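Local coordinates for heavy-metal chelation domain-containing protein (Pyrococcus horikoshii, PDB 3NPG) that is of unknown function but belongs to a family of putative heavy-metal chelation proteins and may therefore bind metal ions, at residues Thr199-Leu203 and Leu215-Val220; Leu184-Lys188 and Gly209-Thr213; Arg82-Val86 and Cys174-Gly178. One frame throughout, in Å; residues are numbered along the deposited sequence.

Contact 1: residues Thr199-Leu203 and Leu215-Val220. With ACT (acetate ion), chain E.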
loop_
_atom_site.group_PDB
_atom_site.type_symbol
_atom_site.label_atom_id
_atom_site.label_comp_id
_atom_site.label_asym_id
_atom_site.label_seq_id
_atom_site.Cartn_x
_atom_site.Cartn_y
_atom_site.Cartn_z
ATOM N N THR A 199 12.863 -19.388 -1.066
ATOM C CA THR A 199 13.052 -19.211 0.387
ATOM C C THR A 199 12.931 -20.583 1.135
ATOM O O THR A 199 13.349 -20.702 2.294
ATOM C CB THR A 199 12.082 -18.128 0.938
ATOM O OG1 THR A 199 12.086 -16.994 0.063
ATOM C CG2 THR A 199 12.436 -17.689 2.352
ATOM N N GLY A 200 12.422 -21.598 0.432
ATOM C CA GLY A 200 12.273 -22.945 0.975
ATOM C C GLY A 200 13.492 -23.824 0.756
ATOM O O GLY A 200 13.373 -25.051 0.711
ATOM N N GLN A 201 14.691 -23.200 0.658
ATOM C CA GLN A 201 15.966 -23.903 0.451
ATOM C C GLN A 201 16.443 -24.611 1.719
ATOM O O GLN A 201 17.476 -25.283 1.691
ATOM C CB GLN A 201 17.047 -22.920 -0.028
ATOM C CG GLN A 201 17.002 -22.616 -1.518
ATOM C CD GLN A 201 17.996 -21.542 -1.900
ATOM O OE1 GLN A 201 18.303 -20.638 -1.122
ATOM N NE2 GLN A 201 18.490 -21.598 -3.126
ATOM N N LEU A 202 15.702 -24.451 2.840
ATOM C CA LEU A 202 16.074 -25.039 4.137
ATOM C C LEU A 202 16.076 -26.592 4.113
ATOM O O LEU A 202 15.426 -27.197 3.253
ATOM C CB LEU A 202 15.162 -24.493 5.278
ATOM C CG LEU A 202 13.733 -25.085 5.390
ATOM C CD1 LEU A 202 13.151 -24.830 6.761
ATOM C CD2 LEU A 202 12.821 -24.523 4.343
ATOM N N LEU A 203 16.841 -27.224 5.033
ATOM C CA LEU A 203 16.899 -28.691 5.119
ATOM C C LEU A 203 15.552 -29.267 5.566
ATOM O O LEU A 203 14.917 -28.710 6.464
ATOM C CB LEU A 203 18.010 -29.141 6.094
ATOM C CG LEU A 203 19.449 -28.996 5.600
ATOM C CD1 LEU A 203 20.416 -29.281 6.699
ATOM C CD2 LEU A 203 19.723 -29.913 4.432
ATOM N N LEU A 215 8.809 -29.882 0.474
ATOM C CA LEU A 215 9.513 -28.629 0.255
ATOM C C LEU A 215 9.802 -28.490 -1.226
ATOM O O LEU A 215 10.500 -29.331 -1.796
ATOM C CB LEU A 215 10.832 -28.585 1.062
ATOM C CG LEU A 215 10.719 -28.105 2.514
ATOM C CD1 LEU A 215 12.002 -28.370 3.271
ATOM C CD2 LEU A 215 10.359 -26.618 2.581
ATOM N N ALA A 216 9.196 -27.486 -1.876
ATOM C CA ALA A 216 9.428 -27.227 -3.296
ATOM C C ALA A 216 10.301 -25.994 -3.466
ATOM O O ALA A 216 9.838 -24.872 -3.261
ATOM C CB ALA A 216 8.113 -27.043 -4.019
ATOM N N SER A 217 11.583 -26.204 -3.761
ATOM C CA SER A 217 12.533 -25.112 -3.883
ATOM C C SER A 217 13.489 -25.346 -5.058
ATOM O O SER A 217 13.180 -26.143 -5.953
ATOM C CB SER A 217 13.313 -24.946 -2.586
ATOM O OG SER A 217 13.989 -23.703 -2.557
HETATM N N MSE A 218 14.638 -24.631 -5.074
HETATM C CA MSE A 218 15.629 -24.757 -6.144
HETATM C C MSE A 218 17.059 -24.609 -5.619
HETATM O O MSE A 218 17.307 -23.827 -4.696
HETATM C CB MSE A 218 15.357 -23.739 -7.262
HETATM C CG MSE A 218 15.460 -22.281 -6.804
HETATM SE SE MSE A 218 14.710 -21.059 -8.086
HETATM C CE MSE A 218 12.796 -21.609 -7.973
ATOM N N LYS A 219 18.002 -25.347 -6.220
ATOM C CA LYS A 219 19.408 -25.273 -5.844
ATOM C C LYS A 219 20.205 -24.565 -6.926
ATOM O O LYS A 219 20.080 -24.904 -8.103
ATOM C CB LYS A 219 19.983 -26.679 -5.575
ATOM C CG LYS A 219 21.432 -26.662 -5.080
ATOM C CD LYS A 219 21.951 -28.049 -4.798
ATOM C CE LYS A 219 23.371 -28.014 -4.300
ATOM N NZ LYS A 219 23.893 -29.378 -4.036
ATOM N N VAL A 220 21.038 -23.589 -6.528
ATOM C CA VAL A 220 21.880 -22.834 -7.458
ATOM C C VAL A 220 22.972 -23.740 -8.061
ATOM O O VAL A 220 23.780 -24.308 -7.324
ATOM C CB VAL A 220 22.483 -21.577 -6.783
ATOM C CG1 VAL A 220 23.334 -20.792 -7.766
ATOM C CG2 VAL A 220 21.390 -20.693 -6.190
HETATM C C ACT E . 9.665 -17.366 -2.170
HETATM O O ACT E . 9.509 -17.679 -1.032
HETATM O OXT ACT E . 10.706 -16.903 -2.485
HETATM C CH3 ACT E . 8.539 -17.540 -3.186
#
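In the loop that follows strand 192-196, the run Gly200 to Leu203 lies at 93° to residues 215-220 of strand 214-220, with Gly200 over Ser217 (CA to CA 5.3 Å). The approach is tight here: Gly200 O sits 3.3 Å from Ser217 CB, and a CB on Gly200 would point at the strand, about 3.8 Å from Leu215 CD2. Gln201 does the polar work. Its CA-to-CB bond points sideways, yet the extended m, t conformation with chi3 near -31° carries NE2 to Met218 O, a nearly straight hydrogen bond of 3.0 Å (166°). Ser217, chi1 t, spends its hydroxyl on Gly197 O; Gln201 N lies 3.3 Å from Ser217 OG, but at a poor angle. At the start of the strand, Leu215 (m, t) points toward the loop and meets Leu202 (p, t), CD2 to CD2 at 3.7 Å. Thr199 (chi1 -45°) turns away from the strand; its OG1, also hydrogen-bonded to Met49 N, lies 2.9 Å from both O and OXT of an acetate, probably from the crystallisation liquor, which Tyr32 also binds. Gln201 and the Leu202-Leu215 pair thus hold the connection after strand 192-196 against strand 214-220 of the Rossmann-like sheet, and the buried amide, its NE2 on Met218 and its OE1 on Val47 N, also ties in strand 43-49.

Contact 2: residues Leu184-Lys188 and Gly209-Thr213; sequences LDRAK and GTKVT
The first segment, 184-188, is the last part of helix 180-186 and the turn beyond it; the second, 209-213, is irregular coil leading into strand 214-220. Their closest backbone approach is Leu184 to Lys211, CA to CA 6.1 Å. Leu184, helical and in the m, t rotamer, points toward the coil and packs against three of its residues: CD2 is 3.6 Å from Val212 CG2 and 3.9 Å from Lys211 CB, while CD1 is 4.0 Å from Thr210 CB. Asp185, chi1 t, turns away, and its OD2 makes a weak hydrogen bond to the hydroxyl of Tyr159 of the second subunit. Arg186 also points its CB away; its guanidinium makes a cation-pi contact with Tyr159 of its own chain, and NE bonds to Tyr159 O. Ala187 (-78/63), beyond the helix, is the centre of an inverse gamma turn. Lys188 (chi1 and chi2 m) folds back so that NZ donates to Asp185 O at 3.1 Å. Lys211 (-78/-10; chi1 m, then t, t, t) reaches the carbonyls of this end, placing NZ 3.1 Å from Ala187 O, with a weak second bond of 3.4 Å from NZ to Leu184 O. Thr210 is at -75/172 and Val212 at -60/127, chi1 t; at Gly209 (97/-27) a CB would clash with the preceding carbonyl O. Ala187 and Lys211 both rest on Ile193 of the sheet. The arrangement is consistent with a Rossmann-like alpha/beta domain: helix 180-186, in the crossover joining strands 167-171 and 192-196, lies beside the irregular connection to the next parallel strand, 214-220.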
loop_
_atom_site.group_PDB
_atom_site.type_symbol
_atom_site.label_atom_id
_atom_site.label_comp_id
_atom_site.label_asym_id
_atom_site.label_seq_id
_atom_site.Cartn_x
_atom_site.Cartn_y
_atom_site.Cartn_z
ATOM N N LEU A 184 0.309 -23.669 9.872
ATOM C CA LEU A 184 0.381 -25.067 10.313
ATOM C C LEU A 184 -0.605 -25.366 11.438
ATOM O O LEU A 184 -1.222 -26.427 11.442
ATOM C CB LEU A 184 1.815 -25.433 10.733
ATOM C CG LEU A 184 2.859 -25.420 9.607
ATOM C CD1 LEU A 184 4.242 -25.657 10.151
ATOM C CD2 LEU A 184 2.526 -26.450 8.535
ATOM N N ASP A 185 -0.784 -24.415 12.374
ATOM C CA ASP A 185 -1.731 -24.573 13.482
ATOM C C ASP A 185 -3.175 -24.667 12.968
ATOM O O ASP A 185 -3.969 -25.448 13.505
ATOM C CB ASP A 185 -1.588 -23.412 14.487
ATOM C CG ASP A 185 -2.729 -23.311 15.502
ATOM O OD1 ASP A 185 -3.019 -24.331 16.177
ATOM O OD2 ASP A 185 -3.302 -22.202 15.647
ATOM N N ARG A 186 -3.510 -23.890 11.915
ATOM C CA ARG A 186 -4.865 -23.868 11.362
ATOM C C ARG A 186 -5.093 -24.945 10.299
ATOM O O ARG A 186 -6.232 -25.174 9.896
ATOM C CB ARG A 186 -5.215 -22.466 10.824
ATOM C CG ARG A 186 -5.178 -21.365 11.902
ATOM C CD ARG A 186 -6.116 -21.666 13.066
ATOM N NE ARG A 186 -7.523 -21.503 12.693
ATOM C CZ ARG A 186 -8.545 -21.884 13.459
ATOM N NH1 ARG A 186 -8.325 -22.466 14.632
ATOM N NH2 ARG A 186 -9.793 -21.691 13.054
ATOM N N ALA A 187 -4.020 -25.653 9.889
ATOM C CA ALA A 187 -4.114 -26.747 8.911
ATOM C C ALA A 187 -4.655 -28.024 9.580
ATOM O O ALA A 187 -3.954 -29.040 9.645
ATOM C CB ALA A 187 -2.751 -27.012 8.303
ATOM N N LYS A 188 -5.905 -27.959 10.085
ATOM C CA LYS A 188 -6.539 -29.037 10.861
ATOM C C LYS A 188 -6.785 -30.311 10.044
ATOM O O LYS A 188 -6.568 -31.414 10.551
ATOM C CB LYS A 188 -7.876 -28.551 11.483
ATOM C CG LYS A 188 -7.796 -27.208 12.212
ATOM C CD LYS A 188 -7.085 -27.310 13.552
ATOM C CE LYS A 188 -7.156 -26.010 14.314
ATOM N NZ LYS A 188 -6.271 -26.023 15.505
ATOM N N GLY A 209 8.582 -33.265 12.333
ATOM C CA GLY A 209 7.603 -33.128 13.403
ATOM C C GLY A 209 6.470 -32.180 13.061
ATOM O O GLY A 209 5.360 -32.332 13.573
ATOM N N THR A 210 6.732 -31.196 12.173
ATOM C CA THR A 210 5.701 -30.238 11.749
ATOM C C THR A 210 4.717 -30.882 10.770
ATOM O O THR A 210 4.945 -32.005 10.313
ATOM C CB THR A 210 6.337 -28.951 11.160
ATOM O OG1 THR A 210 6.907 -29.244 9.887
ATOM C CG2 THR A 210 7.377 -28.332 12.082
ATOM N N LYS A 211 3.634 -30.163 10.434
ATOM C CA LYS A 211 2.624 -30.658 9.497
ATOM C C LYS A 211 3.086 -30.535 8.030
ATOM O O LYS A 211 2.436 -31.090 7.138
ATOM C CB LYS A 211 1.285 -29.936 9.708
ATOM C CG LYS A 211 0.592 -30.289 11.019
ATOM C CD LYS A 211 -0.793 -29.669 11.092
ATOM C CE LYS A 211 -1.462 -29.913 12.418
ATOM N NZ LYS A 211 -2.771 -29.217 12.507
ATOM N N VAL A 212 4.221 -29.818 7.783
ATOM C CA VAL A 212 4.792 -29.659 6.428
ATOM C C VAL A 212 5.131 -31.033 5.850
ATOM O O VAL A 212 5.818 -31.826 6.508
ATOM C CB VAL A 212 6.045 -28.721 6.427
ATOM C CG1 VAL A 212 6.634 -28.588 5.023
ATOM C CG2 VAL A 212 5.707 -27.349 7.002
ATOM N N THR A 213 4.627 -31.332 4.644
ATOM C CA THR A 213 4.844 -32.644 4.018
ATOM C C THR A 213 5.935 -32.604 2.950
ATOM O O THR A 213 6.688 -33.567 2.807
ATOM C CB THR A 213 3.528 -33.196 3.472
ATOM O OG1 THR A 213 2.991 -32.262 2.529
ATOM C CG2 THR A 213 2.505 -33.483 4.585
#

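Contact 3: residues Arg82-Val86 and Cys174-Gly178; sequences RTLGV and CIVNG
Residues 82-86 are a regular turn and more within helix 79-96, with Val86 N bonded to Arg82 O at 2.8 Å; 174-178 forms a short, weakly bonded helix about 174-177, followed by Gly178, where phi turns positive (90/15). Gly178 N to Cys174 O is a weak bond of 3.4 Å. The two pieces are nearest at Thr83 and Val176, CA to CA 5.6 Å. Val176 (chi1 -79°) is the most covered residue: its CG1 lies 3.8 Å from Thr83 CA and 3.7 Å from Val86 CB. Val86, chi1 t and directed toward the short helix, also touches Ile175 (m, t), CG1 to CG2 at 3.9 Å. Arg82 (m, t, m, with chi4 near -83°) bends over to put NE 2.7 Å from Val176 O, a nearly linear bond (173°) made at the guanidinium edge; NH1 is held by Ser76 O. Close by, His160 and Thr156 of the second subunit bond to the carbonyls of Gly178 and Asn177. One arginine thus satisfies a carbonyl of the short helix, while Val86, Val176 and Ile175 join helix 79-96 apolarly to this short helix after strand 167-171 of the Rossmann-like sheet.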
loop_
_atom_site.group_PDB
_atom_site.type_symbol
_atom_site.label_atom_id
_atom_site.label_comp_id
_atom_site.label_asym_id
_atom_site.label_seq_id
_atom_site.Cartn_x
_atom_site.Cartn_y
_atom_site.Cartn_z
ATOM N N ARG A 82 15.626 -10.833 10.101
ATOM C CA ARG A 82 14.999 -12.139 9.831
ATOM C C ARG A 82 15.355 -12.638 8.437
ATOM O O ARG A 82 15.730 -13.804 8.277
ATOM C CB ARG A 82 13.470 -12.055 9.957
ATOM C CG ARG A 82 12.954 -12.171 11.365
ATOM C CD ARG A 82 11.543 -12.760 11.408
ATOM N NE ARG A 82 10.575 -11.972 10.630
ATOM C CZ ARG A 82 9.954 -10.885 11.090
ATOM N NH1 ARG A 82 10.231 -10.417 12.301
ATOM N NH2 ARG A 82 9.076 -10.243 10.330
ATOM N N THR A 83 15.164 -11.774 7.404
ATOM C CA THR A 83 15.428 -12.134 6.005
ATOM C C THR A 83 16.893 -12.547 5.798
ATOM O O THR A 83 17.151 -13.586 5.189
ATOM C CB THR A 83 14.980 -11.006 5.062
ATOM O OG1 THR A 83 13.692 -10.536 5.474
ATOM C CG2 THR A 83 14.927 -11.455 3.612
ATOM N N LEU A 84 17.850 -11.780 6.384
ATOM C CA LEU A 84 19.285 -12.119 6.317
ATOM C C LEU A 84 19.579 -13.433 7.069
ATOM O O LEU A 84 20.442 -14.209 6.645
ATOM C CB LEU A 84 20.144 -10.973 6.883
ATOM C CG LEU A 84 20.414 -9.801 5.929
ATOM C CD1 LEU A 84 20.775 -8.541 6.700
ATOM C CD2 LEU A 84 21.513 -10.143 4.926
ATOM N N GLY A 85 18.828 -13.676 8.154
ATOM C CA GLY A 85 18.943 -14.895 8.949
ATOM C C GLY A 85 18.430 -16.128 8.228
ATOM O O GLY A 85 19.093 -17.167 8.226
ATOM N N VAL A 86 17.241 -16.018 7.606
ATOM C CA VAL A 86 16.648 -17.107 6.815
ATOM C C VAL A 86 17.519 -17.413 5.576
ATOM O O VAL A 86 17.770 -18.581 5.280
ATOM C CB VAL A 86 15.174 -16.801 6.436
ATOM C CG1 VAL A 86 14.638 -17.813 5.430
ATOM C CG2 VAL A 86 14.290 -16.754 7.680
ATOM N N CYS A 174 6.440 -17.283 3.771
ATOM C CA CYS A 174 5.761 -17.396 5.066
ATOM C C CYS A 174 6.782 -17.683 6.183
ATOM O O CYS A 174 6.474 -17.521 7.363
ATOM C CB CYS A 174 4.656 -18.456 5.020
ATOM S SG CYS A 174 5.248 -20.145 4.742
ATOM N N ILE A 175 8.016 -18.053 5.794
ATOM C CA ILE A 175 9.115 -18.288 6.729
ATOM C C ILE A 175 9.716 -16.935 7.196
ATOM O O ILE A 175 9.958 -16.754 8.389
ATOM C CB ILE A 175 10.186 -19.223 6.087
ATOM C CG1 ILE A 175 9.573 -20.608 5.728
ATOM C CG2 ILE A 175 11.407 -19.376 7.005
ATOM C CD1 ILE A 175 10.477 -21.507 4.821
ATOM N N VAL A 176 9.887 -15.971 6.261
ATOM C CA VAL A 176 10.458 -14.662 6.590
ATOM C C VAL A 176 9.479 -13.721 7.323
ATOM O O VAL A 176 9.916 -12.947 8.177
ATOM C CB VAL A 176 11.172 -13.963 5.383
ATOM C CG1 VAL A 176 12.560 -14.535 5.164
ATOM C CG2 VAL A 176 10.346 -14.059 4.111
ATOM N N ASN A 177 8.159 -13.801 7.015
ATOM C CA ASN A 177 7.163 -12.904 7.642
ATOM C C ASN A 177 6.556 -13.436 8.978
ATOM O O ASN A 177 5.933 -12.671 9.716
ATOM C CB ASN A 177 6.066 -12.492 6.643
ATOM C CG ASN A 177 5.249 -13.638 6.098
ATOM O OD1 ASN A 177 5.115 -14.696 6.719
ATOM N ND2 ASN A 177 4.619 -13.417 4.956
ATOM N N GLY A 178 6.749 -14.723 9.259
ATOM C CA GLY A 178 6.318 -15.330 10.517
ATOM C C GLY A 178 4.917 -15.905 10.516
ATOM O O GLY A 178 4.379 -16.223 11.577
#

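Contacts 1 and 3 are buried near the middle of the chain and touch directly: Thr199 packs on Val86 and Val176, and Leu202 on Ile175, so they form one continuous core where helix 79-96 meets the Rossmann-like sheet region. Contact 2 lies farther out, about 15 Å from the chain centre to its own centre, and is partly exposed; it does not touch contact 3, although helices 174-177 and 180-186 are consecutive. Contacts 1 and 2 hold the two ends of the same connection between strands 192-196 and 214-220. In all three a long side chain seeks backbone carbonyls: a neutral amide or a buried guanidinium inside, but an ammonium group of an exposed lysine in contact 2.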